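Local coordinates for protein FLUORESCENT IN BLUE LIGHT, chloroplastic (PDB 4YVO) that negatively regulates tetrapyrrole and chlorophyll biosynthesis in chloroplasts, probably by repressing glutamyl-tRNA reductase, which its tetratricopeptide repeat (TPR) domain, the part given here, binds, at residues 157-160 with 161-165; 115-118 with 119-123; 69-72 with 73-77; 77-80 with 81-85. All coordinates share one frame; numbering follows the deposited sequence.

Contact 1. Residues 157-160 with 161-165; sequences TYIA and RLETD
The last turn of helix 148-162, the second helix of TPR 3, closes the domain with Y158 packed against L162. Here the helix runs out at the C-terminus of the chain. The contact is local, between side chains one turn apart. L162 lays its CD1 methyl over one face of the Y158 ring. CD1 lies 3.8 Å from the centroid of that ring and 21° off the ring normal, a CH-pi contact offset toward the rim. The Y158 atom nearest to L162 CD1 is CZ, at 3.6 Å. With CG anti to the backbone N (chi1 172°), the Y158 ring swings out where this methyl can cover it. I159 adds a looser touch, its CD1 4.2 Å from CD1 of L162. An alanine in place of Y158 would probably leave the L162 methyl without its ring face and weaken the packing on Y135 of helix 131-144. Three i to i+4 backbone bonds hold the turn, from the amides of R161, L162 and E163 to the carbonyls of T157, Y158 and I159. The chain then leaves the helix in a type I beta turn, L162 to D165. R161 NE bonds to T132 OG1, also of helix 131-144. Just before the beta turn, R161 O takes two bonds, from T164 N and from T164 OG1 at 2.7 Å. The hydroxyl lies in the carbonyl plane, on a lone pair. T164 thus gives R161 O two donors where the regular bonding of the helix stops.

Contact 2. Residues 115-118 with 119-123; sequences HSMV and LAISK
S122 reaches back one turn to V118 and grips its carbonyl twice. S122 OG donates to V118 O at 2.8 Å, and S122 N donates to the same V118 O at 3.1 Å. The two donors arrive from opposite faces of the carbonyl plane, with OG tilted 31° from it. Placing OG beside the backbone N (chi1 -64°) turns the hydroxyl back toward that oxygen. The same S122 OG is hydrogen-bonded to K92 NZ, which ties this buried hydroxyl to helix 88-104. The other carbonyls accept along the helix in the usual i to i+4 way. M117 O takes I121 N at 2.8 Å, in a nearly straight bond of 171°. S116 O takes A120 N. H115 O has a weak bond from L119 N at 3.5 Å and another weak one from V118 N. H115 NE2 bonds to Q103 OE1, and S116 OG to I112 O. One apolar touch joins side chains across the turn: the bent M117 chain brings CE to 4.0 Å from CD1 of I121. I121 also packs on P88 and E91 of helix 88-104. This is the second helix of the TPR 2 helical hairpin, packed on helices 88-104, 131-144 and 68-84, as in stacked TPR repeats.

Contact 3. Residues 69-72 with 73-77; sequences EKAY and TEFKI
Y72 and K76 lie side by side on helix 68-84 and point the same way. Their polar ends meet: K76 NZ donates to Y72 OH at 2.9 Å. The lysine chain bends twice to get there, at chi2 (69°) and chi4 (-70°), and its CD stays 4.2 Å from CE1 of Y72. Backbone bonds run beneath this pair. K76 N bonds to Y72 O at 2.8 Å, and F75 N to A71 O at 2.9 Å. The amides of T73 and E74 make longer bonds, each at 3.3 Å, to E69 O and K70 O. This helix is the second of TPR 1, and it packs between helices 48-64 and 88-104. The apolar contacts look toward those neighbours. A71 CB touches F75 at its CE2, 4.1 Å away, and both residues pack on S101 of helix 88-104. A71 also packs on F62 of helix 48-64. Water provides a further link. It donates to K70 O at 2.9 Å and, weakly, to E74 OE2 at 3.3 Å, joining residues one turn apart. The E74 chain is bent at chi2, and its OE1 forms a salt bridge with K55 NZ and a hydrogen bond with T58 OG1, both of helix 48-64.

Contact 4. Residues 77-80 with 81-85; sequences IALE and LAQSL
L79 is buried with A78 and A82 on the tight side of this turn, near the end of helix 68-84, and Q83 covers L79 from the exposed rim. The L79 and Q83 side chains cross, and the flat amide of Q83 comes up beside the branch of L79. Q83 NE2 lies 3.7 Å from L79 CG and 4.0 Å from both CD1 and CD2 of L79. This is van der Waals contact of the amide end with the leucine branch; the polar partner of NE2 is E91 OE2, on helix 88-104. With Q83 CG beside the backbone N (chi1 -72°), that atom comes to 3.2 Å from L79 O, and the extended chain carries the amide onward. A glycine at L79 would probably open a gap toward helices 88-104 and 108-125 and leave the Q83 amide without its apolar support. I77 and L81 lie side by side on another face of the helix, partly exposed. I77 CG2 touches CD1 of L81 at 3.9 Å. The solvent side is looser. E80 and S84 are exposed there, and across the turn they are joined by the backbone bond from S84 N to E80 O at 2.9 Å. S84 OG turns to K48 NZ instead. The turn sits among three helices: A78 and L81 pack on helix 48-64, A78 and L79 on helix 88-104, and L79 and Q83 on helix 108-125.

How the contacts relate
All four contacts lie on the second helices of TPR repeats, contacts 1 and 4 reaching the helix ends. Contacts 3 and 4 follow each other on helix 68-84 and share I77. Contact 2 lies on helix 108-125 and contact 1 on helix 148-162. Contacts 2, 3 and 4 are partly buried, and contact 1 is a surface contact at the chain end. Contacts 2 and 4 meet directly: M117 CE lies 3.8 Å from CD1 of L79, which joins TPR 1 to TPR 2. Contacts 1 and 3 have centres about 30 Å apart, on opposite sides of the chain's centre. Contact 2 has a buried hydroxyl between helices, contact 1 a hydroxyl at the exposed end. Contact 4 buries leucine, with a glutamine amide at its rim.

Contact 1. Residues 157-160 with 161-165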
loop_
_atom_site.group_PDB
_atom_site.type_symbol
_atom_site.label_atom_id
_atom_site.label_comp_id
_atom_site.label_asym_id
_atom_site.label_seq_id
_atom_site.Cartn_x
_atom_site.Cartn_y
_atom_site.Cartn_z
ATOM N N THR A 157 -8.565 -11.235 -9.971
ATOM C CA THR A 157 -7.431 -11.844 -9.282
ATOM C C THR A 157 -7.603 -11.777 -7.762
ATOM O O THR A 157 -7.304 -12.735 -7.044
ATOM C CB THR A 157 -6.117 -11.174 -9.696
ATOM O OG1 THR A 157 -5.989 -11.244 -11.120
ATOM C CG2 THR A 157 -4.927 -11.875 -9.056
ATOM N N TYR A 158 -8.095 -10.640 -7.288
ATOM C CA TYR A 158 -8.401 -10.441 -5.879
ATOM C C TYR A 158 -9.345 -11.530 -5.363
ATOM O O TYR A 158 -9.043 -12.214 -4.375
ATOM C CB TYR A 158 -9.009 -9.051 -5.715
ATOM C CG TYR A 158 -9.581 -8.708 -4.366
ATOM C CD1 TYR A 158 -8.788 -8.694 -3.228
ATOM C CD2 TYR A 158 -10.920 -8.354 -4.239
ATOM C CE1 TYR A 158 -9.317 -8.345 -1.988
ATOM C CE2 TYR A 158 -11.451 -8.001 -3.015
ATOM C CZ TYR A 158 -10.648 -7.999 -1.895
ATOM O OH TYR A 158 -11.192 -7.645 -0.685
ATOM N N ILE A 159 -10.477 -11.705 -6.039
ATOM C CA ILE A 159 -11.448 -12.719 -5.629
ATOM C C ILE A 159 -10.874 -14.136 -5.748
ATOM O O ILE A 159 -11.061 -14.966 -4.849
ATOM C CB ILE A 159 -12.772 -12.612 -6.432
ATOM C CG1 ILE A 159 -13.438 -11.249 -6.196
ATOM C CG2 ILE A 159 -13.724 -13.760 -6.076
ATOM C CD1 ILE A 159 -13.846 -10.976 -4.753
ATOM N N ALA A 160 -10.169 -14.407 -6.846
ATOM C CA ALA A 160 -9.570 -15.724 -7.057
ATOM C C ALA A 160 -8.614 -16.048 -5.916
ATOM O O ALA A 160 -8.547 -17.178 -5.429
ATOM C CB ALA A 160 -8.830 -15.775 -8.398
ATOM N N ARG A 161 -7.877 -15.037 -5.479
ATOM C CA ARG A 161 -6.935 -15.228 -4.392
ATOM C C ARG A 161 -7.655 -15.424 -3.050
ATOM O O ARG A 161 -7.294 -16.315 -2.280
ATOM C CB ARG A 161 -5.941 -14.071 -4.356
ATOM C CG ARG A 161 -4.751 -14.334 -3.506
ATOM C CD ARG A 161 -3.609 -13.396 -3.860
ATOM N NE ARG A 161 -2.536 -13.547 -2.892
ATOM C CZ ARG A 161 -1.504 -14.362 -3.042
ATOM N NH1 ARG A 161 -1.373 -15.096 -4.154
ATOM N NH2 ARG A 161 -0.586 -14.420 -2.086
ATOM N N LEU A 162 -8.683 -14.615 -2.783
ATOM C CA LEU A 162 -9.501 -14.785 -1.570
ATOM C C LEU A 162 -10.116 -16.184 -1.473
ATOM O O LEU A 162 -10.283 -16.735 -0.379
ATOM C CB LEU A 162 -10.627 -13.752 -1.517
ATOM C CG LEU A 162 -10.241 -12.300 -1.229
ATOM C CD1 LEU A 162 -11.484 -11.427 -1.298
ATOM C CD2 LEU A 162 -9.570 -12.172 0.141
ATOM N N GLU A 163 -10.454 -16.760 -2.620
ATOM C CA GLU A 163 -11.034 -18.101 -2.652
ATOM C C GLU A 163 -10.059 -19.190 -2.203
ATOM O O GLU A 163 -10.475 -20.314 -1.896
ATOM C CB GLU A 163 -11.608 -18.400 -4.039
ATOM C CG GLU A 163 -12.883 -17.613 -4.295
ATOM C CD GLU A 163 -13.366 -17.685 -5.722
ATOM O OE1 GLU A 163 -12.587 -18.101 -6.603
ATOM O OE2 GLU A 163 -14.539 -17.324 -5.963
ATOM N N THR A 164 -8.771 -18.850 -2.161
ATOM C CA THR A 164 -7.725 -19.777 -1.728
ATOM C C THR A 164 -7.266 -19.498 -0.285
ATOM O O THR A 164 -6.312 -20.116 0.194
ATOM C CB THR A 164 -6.482 -19.766 -2.679
ATOM O OG1 THR A 164 -5.800 -18.510 -2.594
ATOM C CG2 THR A 164 -6.879 -20.054 -4.138
ATOM N N ASP A 165 -7.942 -18.574 0.397
ATOM C CA ASP A 165 -7.622 -18.237 1.790
ATOM C C ASP A 165 -8.073 -19.335 2.750
ATOM O O ASP A 165 -7.811 -19.249 3.952
ATOM C CB ASP A 165 -8.284 -16.919 2.220
ATOM C CG ASP A 165 -7.501 -15.683 1.806
ATOM O OD1 ASP A 165 -6.350 -15.799 1.319
ATOM O OD2 ASP A 165 -8.051 -14.570 1.985
ATOM O OXT ASP A 165 -8.719 -20.305 2.359
#

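Contact 2. Residues 115-118 with 119-123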
loop_
_atom_site.group_PDB
_atom_site.type_symbol
_atom_site.label_atom_id
_atom_site.label_comp_id
_atom_site.label_asym_id
_atom_site.label_seq_id
_atom_site.Cartn_x
_atom_site.Cartn_y
_atom_site.Cartn_z
ATOM N N HIS A 115 0.416 1.006 -4.200
ATOM C CA HIS A 115 -0.056 -0.370 -4.084
ATOM C C HIS A 115 0.693 -1.290 -5.055
ATOM O O HIS A 115 0.937 -2.462 -4.754
ATOM C CB HIS A 115 -1.565 -0.472 -4.312
ATOM C CG HIS A 115 -2.375 0.176 -3.245
ATOM N ND1 HIS A 115 -2.316 -0.184 -1.913
ATOM C CD2 HIS A 115 -3.305 1.178 -3.317
ATOM C CE1 HIS A 115 -3.148 0.553 -1.223
ATOM N NE2 HIS A 115 -3.757 1.386 -2.025
ATOM N N SER A 116 1.057 -0.758 -6.220
ATOM C CA SER A 116 1.798 -1.553 -7.196
ATOM C C SER A 116 3.175 -1.933 -6.671
ATOM O O SER A 116 3.696 -2.985 -7.017
ATOM C CB SER A 116 1.915 -0.831 -8.538
ATOM O OG SER A 116 0.632 -0.712 -9.131
ATOM N N MET A 117 3.750 -1.087 -5.817
ATOM C CA MET A 117 5.034 -1.410 -5.195
ATOM C C MET A 117 4.925 -2.651 -4.324
ATOM O O MET A 117 5.862 -3.442 -4.257
ATOM C CB MET A 117 5.548 -0.262 -4.337
ATOM C CG MET A 117 6.096 0.899 -5.095
ATOM S SD MET A 117 6.702 2.102 -3.915
ATOM C CE MET A 117 7.867 1.120 -2.981
ATOM N N VAL A 118 3.800 -2.809 -3.633
ATOM C CA VAL A 118 3.585 -4.004 -2.829
ATOM C C VAL A 118 3.721 -5.236 -3.721
ATOM O O VAL A 118 4.424 -6.192 -3.380
ATOM C CB VAL A 118 2.204 -4.010 -2.134
ATOM C CG1 VAL A 118 1.999 -5.313 -1.379
ATOM C CG2 VAL A 118 2.080 -2.816 -1.195
ATOM N N LEU A 119 3.082 -5.191 -4.885
ATOM C CA LEU A 119 3.153 -6.301 -5.835
ATOM C C LEU A 119 4.571 -6.501 -6.370
ATOM O O LEU A 119 5.065 -7.630 -6.470
ATOM C CB LEU A 119 2.190 -6.076 -7.004
ATOM C CG LEU A 119 0.716 -5.938 -6.596
ATOM C CD1 LEU A 119 -0.138 -5.757 -7.838
ATOM C CD2 LEU A 119 0.226 -7.129 -5.778
ATOM N N ALA A 120 5.230 -5.401 -6.718
ATOM C CA ALA A 120 6.555 -5.486 -7.317
ATOM C C ALA A 120 7.592 -6.023 -6.337
ATOM O O ALA A 120 8.394 -6.886 -6.694
ATOM C CB ALA A 120 6.983 -4.132 -7.870
ATOM N N ILE A 121 7.563 -5.531 -5.097
ATOM C CA ILE A 121 8.493 -6.002 -4.074
ATOM C C ILE A 121 8.246 -7.484 -3.791
ATOM O O ILE A 121 9.182 -8.275 -3.647
ATOM C CB ILE A 121 8.351 -5.179 -2.771
ATOM C CG1 ILE A 121 8.752 -3.717 -3.003
ATOM C CG2 ILE A 121 9.175 -5.793 -1.639
ATOM C CD1 ILE A 121 8.203 -2.777 -1.953
ATOM N N SER A 122 6.975 -7.869 -3.737
ATOM C CA SER A 122 6.629 -9.265 -3.480
ATOM C C SER A 122 7.192 -10.213 -4.533
ATOM O O SER A 122 7.650 -11.302 -4.203
ATOM C CB SER A 122 5.118 -9.430 -3.371
ATOM O OG SER A 122 4.626 -8.709 -2.247
ATOM N N LYS A 123 7.161 -9.800 -5.794
ATOM C CA LYS A 123 7.731 -10.623 -6.855
ATOM C C LYS A 123 9.245 -10.706 -6.731
ATOM O O LYS A 123 9.827 -11.791 -6.828
ATOM C CB LYS A 123 7.336 -10.095 -8.236
ATOM C CG LYS A 123 5.883 -10.332 -8.588
ATOM C CD LYS A 123 5.590 -9.832 -9.991
ATOM C CE LYS A 123 4.103 -9.766 -10.264
ATOM N NZ LYS A 123 3.447 -11.087 -10.153
#

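Contact 3. Residues 69-72 with 73-77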
loop_
_atom_site.group_PDB
_atom_site.type_symbol
_atom_site.label_atom_id
_atom_site.label_comp_id
_atom_site.label_asym_id
_atom_site.label_seq_id
_atom_site.Cartn_x
_atom_site.Cartn_y
_atom_site.Cartn_z
ATOM N N GLU A 69 -3.433 13.153 5.078
ATOM C CA GLU A 69 -2.256 13.941 4.729
ATOM C C GLU A 69 -1.149 13.744 5.766
ATOM O O GLU A 69 0.018 13.549 5.415
ATOM C CB GLU A 69 -2.607 15.426 4.578
ATOM C CG GLU A 69 -3.615 15.723 3.472
ATOM C CD GLU A 69 -5.066 15.438 3.869
ATOM O OE1 GLU A 69 -5.344 15.206 5.068
ATOM O OE2 GLU A 69 -5.936 15.448 2.971
ATOM N N LYS A 70 -1.517 13.794 7.041
ATOM C CA LYS A 70 -0.568 13.505 8.110
ATOM C C LYS A 70 -0.068 12.057 8.024
ATOM O O LYS A 70 1.119 11.786 8.243
ATOM C CB LYS A 70 -1.194 13.804 9.477
ATOM C CG LYS A 70 -1.427 15.287 9.717
ATOM C CD LYS A 70 -2.294 15.532 10.942
ATOM C CE LYS A 70 -2.335 17.007 11.281
ATOM N NZ LYS A 70 -0.956 17.533 11.442
ATOM N N ALA A 71 -0.969 11.133 7.699
ATOM C CA ALA A 71 -0.597 9.727 7.532
ATOM C C ALA A 71 0.434 9.569 6.419
ATOM O O ALA A 71 1.439 8.872 6.579
ATOM C CB ALA A 71 -1.818 8.879 7.230
ATOM N N TYR A 72 0.186 10.234 5.297
ATOM C CA TYR A 72 1.103 10.164 4.165
ATOM C C TYR A 72 2.528 10.541 4.586
ATOM O O TYR A 72 3.488 9.845 4.252
ATOM C CB TYR A 72 0.610 11.066 3.029
ATOM C CG TYR A 72 1.475 11.049 1.786
ATOM C CD1 TYR A 72 2.636 11.812 1.712
ATOM C CD2 TYR A 72 1.120 10.289 0.674
ATOM C CE1 TYR A 72 3.423 11.809 0.579
ATOM C CE2 TYR A 72 1.903 10.287 -0.469
ATOM C CZ TYR A 72 3.052 11.051 -0.506
ATOM O OH TYR A 72 3.850 11.066 -1.627
ATOM N N THR A 73 2.654 11.642 5.325
ATOM C CA THR A 73 3.959 12.096 5.790
ATOM C C THR A 73 4.684 11.018 6.587
ATOM O O THR A 73 5.879 10.781 6.377
ATOM C CB THR A 73 3.812 13.355 6.655
ATOM O OG1 THR A 73 3.194 14.383 5.877
ATOM C CG2 THR A 73 5.167 13.853 7.148
ATOM N N GLU A 74 3.963 10.362 7.491
ATOM C CA GLU A 74 4.554 9.313 8.307
ATOM C C GLU A 74 4.983 8.123 7.460
ATOM O O GLU A 74 6.093 7.613 7.606
ATOM C CB GLU A 74 3.580 8.857 9.394
ATOM C CG GLU A 74 3.148 9.958 10.360
ATOM C CD GLU A 74 4.309 10.537 11.147
ATOM O OE1 GLU A 74 4.595 10.027 12.249
ATOM O OE2 GLU A 74 4.943 11.501 10.671
ATOM N N PHE A 75 4.093 7.670 6.585
ATOM C CA PHE A 75 4.375 6.497 5.763
ATOM C C PHE A 75 5.507 6.762 4.759
ATOM O O PHE A 75 6.254 5.848 4.397
ATOM C CB PHE A 75 3.119 6.025 5.023
ATOM C CG PHE A 75 2.097 5.353 5.901
ATOM C CD1 PHE A 75 2.436 4.239 6.654
ATOM C CD2 PHE A 75 0.784 5.805 5.932
ATOM C CE1 PHE A 75 1.489 3.602 7.437
ATOM C CE2 PHE A 75 -0.167 5.168 6.717
ATOM C CZ PHE A 75 0.186 4.066 7.470
ATOM N N LYS A 76 5.628 8.009 4.307
ATOM C CA LYS A 76 6.687 8.370 3.365
ATOM C C LYS A 76 8.050 8.266 4.052
ATOM O O LYS A 76 9.014 7.797 3.454
ATOM C CB LYS A 76 6.463 9.780 2.805
ATOM C CG LYS A 76 7.268 10.108 1.552
ATOM C CD LYS A 76 6.757 9.302 0.351
ATOM C CE LYS A 76 7.275 9.832 -0.998
ATOM N NZ LYS A 76 6.715 11.174 -1.425
ATOM N N ILE A 77 8.126 8.697 5.309
ATOM C CA ILE A 77 9.338 8.501 6.108
ATOM C C ILE A 77 9.614 7.015 6.317
ATOM O O ILE A 77 10.751 6.558 6.175
ATOM C CB ILE A 77 9.248 9.223 7.473
ATOM C CG1 ILE A 77 9.168 10.734 7.256
ATOM C CG2 ILE A 77 10.441 8.870 8.370
ATOM C CD1 ILE A 77 8.848 11.516 8.511
HETATM O O HOH W 1 2.573 13.677 9.907
#

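Contact 4. Residues 77-80 with 81-85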
loop_
_atom_site.group_PDB
_atom_site.type_symbol
_atom_site.label_atom_id
_atom_site.label_comp_id
_atom_site.label_asym_id
_atom_site.label_seq_id
_atom_site.Cartn_x
_atom_site.Cartn_y
_atom_site.Cartn_z
ATOM N N ILE A 77 8.126 8.697 5.309
ATOM C CA ILE A 77 9.338 8.501 6.108
ATOM C C ILE A 77 9.614 7.015 6.317
ATOM O O ILE A 77 10.751 6.558 6.175
ATOM C CB ILE A 77 9.248 9.223 7.473
ATOM C CG1 ILE A 77 9.168 10.734 7.256
ATOM C CG2 ILE A 77 10.441 8.870 8.370
ATOM C CD1 ILE A 77 8.848 11.516 8.511
ATOM N N ALA A 78 8.569 6.257 6.637
ATOM C CA ALA A 78 8.721 4.824 6.836
ATOM C C ALA A 78 9.270 4.169 5.568
ATOM O O ALA A 78 10.139 3.304 5.637
ATOM C CB ALA A 78 7.390 4.196 7.236
ATOM N N LEU A 79 8.778 4.601 4.412
ATOM C CA LEU A 79 9.237 4.046 3.138
ATOM C C LEU A 79 10.722 4.313 2.925
ATOM O O LEU A 79 11.475 3.415 2.539
ATOM C CB LEU A 79 8.446 4.635 1.968
ATOM C CG LEU A 79 8.720 3.979 0.611
ATOM C CD1 LEU A 79 8.052 2.613 0.546
ATOM C CD2 LEU A 79 8.240 4.867 -0.525
ATOM N N GLU A 80 11.141 5.552 3.175
ATOM C CA GLU A 80 12.538 5.934 2.997
ATOM C C GLU A 80 13.437 5.137 3.950
ATOM O O GLU A 80 14.487 4.635 3.545
ATOM C CB GLU A 80 12.717 7.457 3.169
ATOM C CG GLU A 80 14.079 8.003 2.707
ATOM C CD GLU A 80 14.113 9.528 2.543
ATOM O OE1 GLU A 80 13.195 10.100 1.909
ATOM O OE2 GLU A 80 15.080 10.159 3.031
ATOM N N LEU A 81 13.014 5.011 5.207
ATOM C CA LEU A 81 13.792 4.276 6.204
ATOM C C LEU A 81 13.870 2.787 5.879
ATOM O O LEU A 81 14.930 2.165 6.023
ATOM C CB LEU A 81 13.210 4.479 7.605
ATOM C CG LEU A 81 13.310 5.890 8.189
ATOM C CD1 LEU A 81 12.678 5.919 9.562
ATOM C CD2 LEU A 81 14.763 6.354 8.261
ATOM N N ALA A 82 12.751 2.216 5.449
ATOM C CA ALA A 82 12.709 0.801 5.100
ATOM C C ALA A 82 13.623 0.514 3.915
ATOM O O ALA A 82 14.286 -0.520 3.863
ATOM C CB ALA A 82 11.275 0.359 4.797
ATOM N N GLN A 83 13.659 1.439 2.963
ATOM C CA GLN A 83 14.550 1.300 1.820
ATOM C C GLN A 83 16.010 1.416 2.251
ATOM O O GLN A 83 16.855 0.650 1.791
ATOM C CB GLN A 83 14.195 2.323 0.742
ATOM C CG GLN A 83 12.895 1.975 0.022
ATOM C CD GLN A 83 12.384 3.079 -0.878
ATOM O OE1 GLN A 83 12.867 4.213 -0.835
ATOM N NE2 GLN A 83 11.394 2.752 -1.705
ATOM N N SER A 84 16.298 2.358 3.146
ATOM C CA SER A 84 17.658 2.521 3.663
ATOM C C SER A 84 18.125 1.269 4.397
ATOM O O SER A 84 19.293 0.868 4.292
ATOM C CB SER A 84 17.732 3.730 4.602
ATOM O OG SER A 84 19.020 3.827 5.195
ATOM N N LEU A 85 17.205 0.654 5.132
ATOM C CA LEU A 85 17.501 -0.529 5.934
ATOM C C LEU A 85 17.480 -1.820 5.124
ATOM O O LEU A 85 17.818 -2.885 5.647
ATOM C CB LEU A 85 16.509 -0.645 7.095
ATOM C CG LEU A 85 16.689 0.337 8.255
ATOM C CD1 LEU A 85 15.519 0.253 9.226
ATOM C CD2 LEU A 85 18.007 0.063 8.969
#